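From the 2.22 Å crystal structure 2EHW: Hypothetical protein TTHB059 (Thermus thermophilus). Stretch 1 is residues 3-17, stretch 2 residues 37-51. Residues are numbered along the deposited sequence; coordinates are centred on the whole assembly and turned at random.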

# COMPACT_ATOMS: atom_id res chain seq x y z
N CYS A 3 14.25 -3.20 0.28
CA CYS A 3 12.84 -3.65 0.41
C CYS A 3 12.07 -2.67 1.29
O CYS A 3 11.03 -3.00 1.86
N HIS A 4 12.59 -1.45 1.38
CA HIS A 4 11.96 -0.40 2.18
C HIS A 4 10.52 -0.17 1.75
O HIS A 4 9.68 0.21 2.56
N GLU A 5 10.24 -0.41 0.47
CA GLU A 5 8.90 -0.24 -0.07
C GLU A 5 7.97 -1.31 0.48
O GLU A 5 6.81 -1.05 0.81
N LEU A 6 8.47 -2.54 0.57
CA LEU A 6 7.67 -3.64 1.08
C LEU A 6 7.39 -3.44 2.57
O LEU A 6 6.28 -3.68 3.03
N SER A 7 8.40 -3.01 3.32
CA SER A 7 8.22 -2.77 4.76
C SER A 7 7.15 -1.70 5.01
O SER A 7 6.16 -1.96 5.69
N ALA A 8 7.37 -0.51 4.46
CA ALA A 8 6.45 0.60 4.62
C ALA A 8 5.03 0.15 4.31
O ALA A 8 4.09 0.47 5.04
N LEU A 9 4.89 -0.60 3.23
CA LEU A 9 3.59 -1.10 2.82
C LEU A 9 3.05 -2.09 3.84
O LEU A 9 1.86 -2.09 4.14
N ARG A 10 3.93 -2.93 4.39
CA ARG A 10 3.46 -3.90 5.36
C ARG A 10 2.98 -3.16 6.62
O ARG A 10 2.02 -3.57 7.28
N ILE A 11 3.65 -2.06 6.94
CA ILE A 11 3.26 -1.28 8.11
C ILE A 11 1.85 -0.72 7.97
O ILE A 11 1.02 -0.89 8.86
N ALA A 12 1.57 -0.09 6.84
CA ALA A 12 0.25 0.50 6.62
C ALA A 12 -0.85 -0.56 6.68
O ALA A 12 -1.90 -0.34 7.28
N ILE A 13 -0.61 -1.69 6.05
CA ILE A 13 -1.61 -2.74 6.06
C ILE A 13 -1.77 -3.26 7.49
O ILE A 13 -2.87 -3.64 7.89
N GLY A 14 -0.67 -3.25 8.23
CA GLY A 14 -0.69 -3.70 9.61
C GLY A 14 -1.54 -2.79 10.48
O GLY A 14 -2.36 -3.26 11.26
N GLU A 15 -1.34 -1.49 10.33
CA GLU A 15 -2.10 -0.51 11.09
C GLU A 15 -3.59 -0.69 10.78
O GLU A 15 -4.44 -0.63 11.66
N LEU A 16 -3.89 -0.92 9.50
CA LEU A 16 -5.26 -1.14 9.06
C LEU A 16 -5.87 -2.40 9.70
O LEU A 16 -7.09 -2.51 9.84
N LEU A 17 -5.00 -3.34 10.05
CA LEU A 17 -5.39 -4.61 10.68
C LEU A 17 -5.11 -4.56 12.17
O LEU A 17 -5.22 -5.57 12.87
N GLN A 37 15.62 10.91 3.68
CA GLN A 37 15.87 11.08 2.26
C GLN A 37 14.66 10.67 1.42
O GLN A 37 14.58 11.03 0.24
N ARG A 38 13.72 9.94 2.02
CA ARG A 38 12.53 9.50 1.29
C ARG A 38 11.20 9.73 2.02
O ARG A 38 10.70 8.85 2.74
N PRO A 39 10.58 10.90 1.79
CA PRO A 39 9.31 11.31 2.39
C PRO A 39 8.13 10.43 2.00
O PRO A 39 7.19 10.25 2.77
N GLU A 40 8.17 9.88 0.79
CA GLU A 40 7.08 9.05 0.31
C GLU A 40 6.95 7.79 1.16
O GLU A 40 5.85 7.30 1.39
N LEU A 41 8.08 7.26 1.62
CA LEU A 41 8.06 6.06 2.45
C LEU A 41 7.32 6.37 3.74
O LEU A 41 6.55 5.55 4.24
N LYS A 42 7.53 7.57 4.27
CA LYS A 42 6.86 7.97 5.50
C LYS A 42 5.37 8.10 5.24
O LYS A 42 4.55 7.63 6.02
N ARG A 43 5.01 8.75 4.13
CA ARG A 43 3.61 8.91 3.78
C ARG A 43 2.95 7.55 3.56
O ARG A 43 1.78 7.37 3.88
N LEU A 44 3.70 6.62 2.99
CA LEU A 44 3.20 5.27 2.72
C LEU A 44 2.91 4.51 4.02
O LEU A 44 1.81 3.99 4.21
N ALA A 45 3.89 4.46 4.92
CA ALA A 45 3.72 3.75 6.19
C ALA A 45 2.58 4.29 7.05
O ALA A 45 1.97 3.53 7.80
N GLU A 46 2.27 5.57 6.93
CA GLU A 46 1.22 6.16 7.75
C GLU A 46 -0.11 6.44 7.05
O GLU A 46 -1.03 6.98 7.64
N ALA A 47 -0.21 6.05 5.78
CA ALA A 47 -1.45 6.26 5.06
C ALA A 47 -2.57 5.59 5.86
O ALA A 47 -2.38 4.50 6.42
N LYS A 48 -3.73 6.24 5.94
CA LYS A 48 -4.87 5.72 6.69
C LYS A 48 -6.02 5.29 5.78
O LYS A 48 -6.92 4.59 6.22
N THR A 49 -5.99 5.72 4.52
CA THR A 49 -7.05 5.37 3.58
C THR A 49 -6.43 4.65 2.40
O THR A 49 -5.26 4.84 2.10
N LEU A 50 -7.21 3.82 1.72
CA LEU A 50 -6.70 3.07 0.58
C LEU A 50 -6.17 4.01 -0.51
O LEU A 50 -5.05 3.85 -0.99
N PRO A 51 -6.96 5.02 -0.88
CA PRO A 51 -6.48 5.94 -1.92
C PRO A 51 -5.11 6.52 -1.58
O PRO A 51 -4.19 6.51 -2.40

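The first rule of this contact is that close helices need small residues where they meet. Helix 4-16 and helix 39-46 run in nearly the same direction, 26° apart, with axes that approach to 7.4 Å, and the CA atoms of Ala 8 and Ala 45 lie 4.5 Å apart. Backbone meets backbone here: Ala 45 CA sits 3.5 Å from Ala 8 O, an angle of 151° at the hydrogen marking a CA-H...O contact. The two methyls also touch, Ala 8 CB to Ala 45 CB at 4.3 Å. Ala 12, one turn on, points toward the second stretch and presses its CB to 3.4 Å from Leu 44 O, so a methyl already fills the gap to the opposing backbone.

The second rule is that larger side chains flank this seam and reach in by rotamer. Leu 41 and Leu 44 both leave their backbone sideways, yet their ends come nearer to the first helix. Leu 41 does so with chi1 m and chi2 t, Leu 44 with chi1 t and chi2 p, the two common leucine conformations. Both converge on Ala 8, whose CB is 4.3 Å from Leu 41 CD2 and 3.8 Å from Leu 44 CD2. Leu 41 CD2 also packs 3.8 Å from His 4 O, while Leu 44 CD2 lies 4.0 Å from Glu 5 O, so each leucine covers backbone as well as side chain. On the first helix, Ile 11 (m, t) points toward its partner and lays CG2 against Ala 45, 4.0 Å from Ala 45 CB and 3.6 Å from Ala 45 O; its CD1 extends from the other branch, CG1.

At the N-terminal end of the pairing, the polar element is buried and closely matched. Glu 5 starts sideways, but chi1 m and chi2 p bend its carboxylate toward Arg 38. The salt bridge is short, Arg 38 NH1 to Glu 5 OE2 at 2.7 Å, supplemented by a weak hydrogen bond from Arg 38 NH2 to Glu 5 OE2 at 3.1 Å. Arg 38 (m, t, p) turns its guanidinium so that it can serve two acids. Within its own stretch, Arg 38 NE and NH2 donate to Glu 40 OE2 at 2.7 and 2.8 Å, and Glu 40, with chi1 p and chi2 m, brings its carboxylate back to meet them. One buried cation thus bridges two buried carboxylates.

The far end is looser and more exposed. Lys 48 points away at CB, but its m, m, p, t chain curls back until NZ lies 3.1 Å from Glu 15 CG. The charges do not close into a salt bridge: Glu 15 OE1 remains 4.4 Å from Lys 48 NZ and is hydrogen-bonded elsewhere in the structure. Separately, Leu 16 (t, p) and Leu 50 (m, t) touch lightly, Leu 16 CD2 to Leu 50 CD2 at 4.4 Å, carrying the apolar contact on to the helix that begins at Leu 50.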

# COMPACT_ATOMS: atom_id res chain seq x y z
CB CYS A 3 12.79 -5.05 1.04
SG CYS A 3 13.61 -5.16 2.65
CB HIS A 4 12.77 0.88 2.05
CG HIS A 4 14.16 0.76 2.59
ND1 HIS A 4 15.25 1.37 2.00
CD2 HIS A 4 14.64 0.10 3.67
CE1 HIS A 4 16.34 1.08 2.68
NE2 HIS A 4 16.00 0.31 3.70
CB GLU A 5 8.92 -0.33 -1.60
CG GLU A 5 9.55 0.84 -2.34
CD GLU A 5 11.07 0.84 -2.31
OE1 GLU A 5 11.70 -0.19 -1.95
OE2 GLU A 5 11.65 1.89 -2.69
CB LEU A 6 8.38 -4.98 0.84
CG LEU A 6 8.55 -5.39 -0.63
CD1 LEU A 6 9.10 -6.81 -0.69
CD2 LEU A 6 7.21 -5.31 -1.36
CB SER A 7 9.54 -2.30 5.39
OG SER A 7 10.49 -3.35 5.44
CB ALA A 8 6.84 1.76 3.70
CB LEU A 9 3.70 -1.76 1.45
CG LEU A 9 2.44 -2.41 0.86
CD1 LEU A 9 1.26 -1.46 0.97
CD2 LEU A 9 2.72 -2.77 -0.60
CB ARG A 10 4.55 -4.90 5.74
CG ARG A 10 3.96 -6.11 6.44
CD ARG A 10 4.94 -7.19 6.80
NE ARG A 10 4.29 -8.13 7.72
CZ ARG A 10 4.87 -9.21 8.24
NH1 ARG A 10 4.19 -9.99 9.07
NH2 ARG A 10 6.12 -9.50 7.93
CB ILE A 11 4.26 -0.13 8.35
CG1 ILE A 11 5.59 -0.72 8.82
CG2 ILE A 11 3.72 0.85 9.38
CD1 ILE A 11 6.69 0.30 9.01
CB ALA A 12 0.21 1.24 5.28
CB ILE A 13 -1.22 -3.89 5.14
CG1 ILE A 13 -1.08 -3.37 3.71
CG2 ILE A 13 -2.28 -4.99 5.20
CD1 ILE A 13 -2.37 -2.77 3.17
CB GLU A 15 -1.67 0.90 10.69
CG GLU A 15 -1.91 1.95 11.76
CD GLU A 15 -0.92 1.84 12.91
OE1 GLU A 15 0.29 1.98 12.67
OE2 GLU A 15 -1.36 1.60 14.06
CB LEU A 16 -5.29 -1.27 7.54
CG LEU A 16 -6.66 -1.44 6.90
CD1 LEU A 16 -7.47 -0.15 7.07
CD2 LEU A 16 -6.48 -1.75 5.42
CB LEU A 17 -4.61 -5.76 10.05
CG LEU A 17 -4.91 -6.04 8.58
CD1 LEU A 17 -3.82 -6.92 7.97
CD2 LEU A 17 -6.26 -6.71 8.46
CB GLN A 37 17.09 10.26 1.83
CG GLN A 37 18.44 10.80 2.31
CD GLN A 37 18.80 12.14 1.68
OE1 GLN A 37 18.65 12.33 0.47
NE2 GLN A 37 19.30 13.06 2.50
CB ARG A 38 12.69 8.03 0.92
CG ARG A 38 13.93 7.77 0.08
CD ARG A 38 13.90 6.40 -0.52
NE ARG A 38 12.70 6.21 -1.34
CZ ARG A 38 12.32 5.04 -1.84
NH1 ARG A 38 13.06 3.96 -1.61
NH2 ARG A 38 11.21 4.95 -2.57
CB PRO A 39 9.12 12.74 1.88
CG PRO A 39 10.48 13.15 1.36
CD PRO A 39 11.03 11.89 0.80
CB GLU A 40 7.28 8.68 -1.17
CG GLU A 40 8.35 7.65 -1.42
CD GLU A 40 9.73 8.25 -1.54
OE1 GLU A 40 9.96 9.34 -0.99
OE2 GLU A 40 10.59 7.61 -2.18
CB LEU A 41 9.49 5.59 2.74
CG LEU A 41 10.25 5.01 1.55
CD1 LEU A 41 11.71 4.76 1.92
CD2 LEU A 41 9.59 3.70 1.10
CB LYS A 42 7.39 9.31 6.02
CG LYS A 42 6.62 9.79 7.25
CD LYS A 42 7.20 11.05 7.87
CE LYS A 42 6.45 11.40 9.15
NZ LYS A 42 6.98 12.62 9.81
CB ARG A 43 3.46 9.75 2.51
CG ARG A 43 3.63 11.25 2.70
CD ARG A 43 3.20 12.00 1.44
NE ARG A 43 4.18 11.89 0.36
CZ ARG A 43 5.35 12.52 0.35
NH1 ARG A 43 6.19 12.37 -0.67
NH2 ARG A 43 5.69 13.31 1.37
CB LEU A 44 4.22 4.49 1.87
CG LEU A 44 3.90 3.04 1.47
CD1 LEU A 44 2.53 2.96 0.84
CD2 LEU A 44 4.97 2.54 0.50
CB ALA A 45 5.03 3.78 6.99
CB GLU A 46 1.75 7.43 8.41
CG GLU A 46 2.96 7.15 9.32
CD GLU A 46 3.73 8.39 9.71
OE1 GLU A 46 3.66 9.39 8.97
OE2 GLU A 46 4.43 8.36 10.75
CB ALA A 47 -1.36 5.67 3.66
CB LYS A 48 -5.38 6.78 7.67
CG LYS A 48 -4.33 7.40 8.59
CD LYS A 48 -3.86 6.45 9.69
CE LYS A 48 -3.05 5.28 9.16
NZ LYS A 48 -2.29 4.58 10.25
CB THR A 49 -7.75 6.62 3.03
OG1 THR A 49 -6.86 7.31 2.14
CG2 THR A 49 -8.16 7.55 4.16
CB LEU A 50 -7.79 2.14 0.04
CG LEU A 50 -8.24 1.11 1.07
CD1 LEU A 50 -9.34 0.23 0.50
CD2 LEU A 50 -7.05 0.26 1.50
CB PRO A 51 -7.56 7.02 -1.97
CG PRO A 51 -8.81 6.25 -1.61
CD PRO A 51 -8.33 5.38 -0.46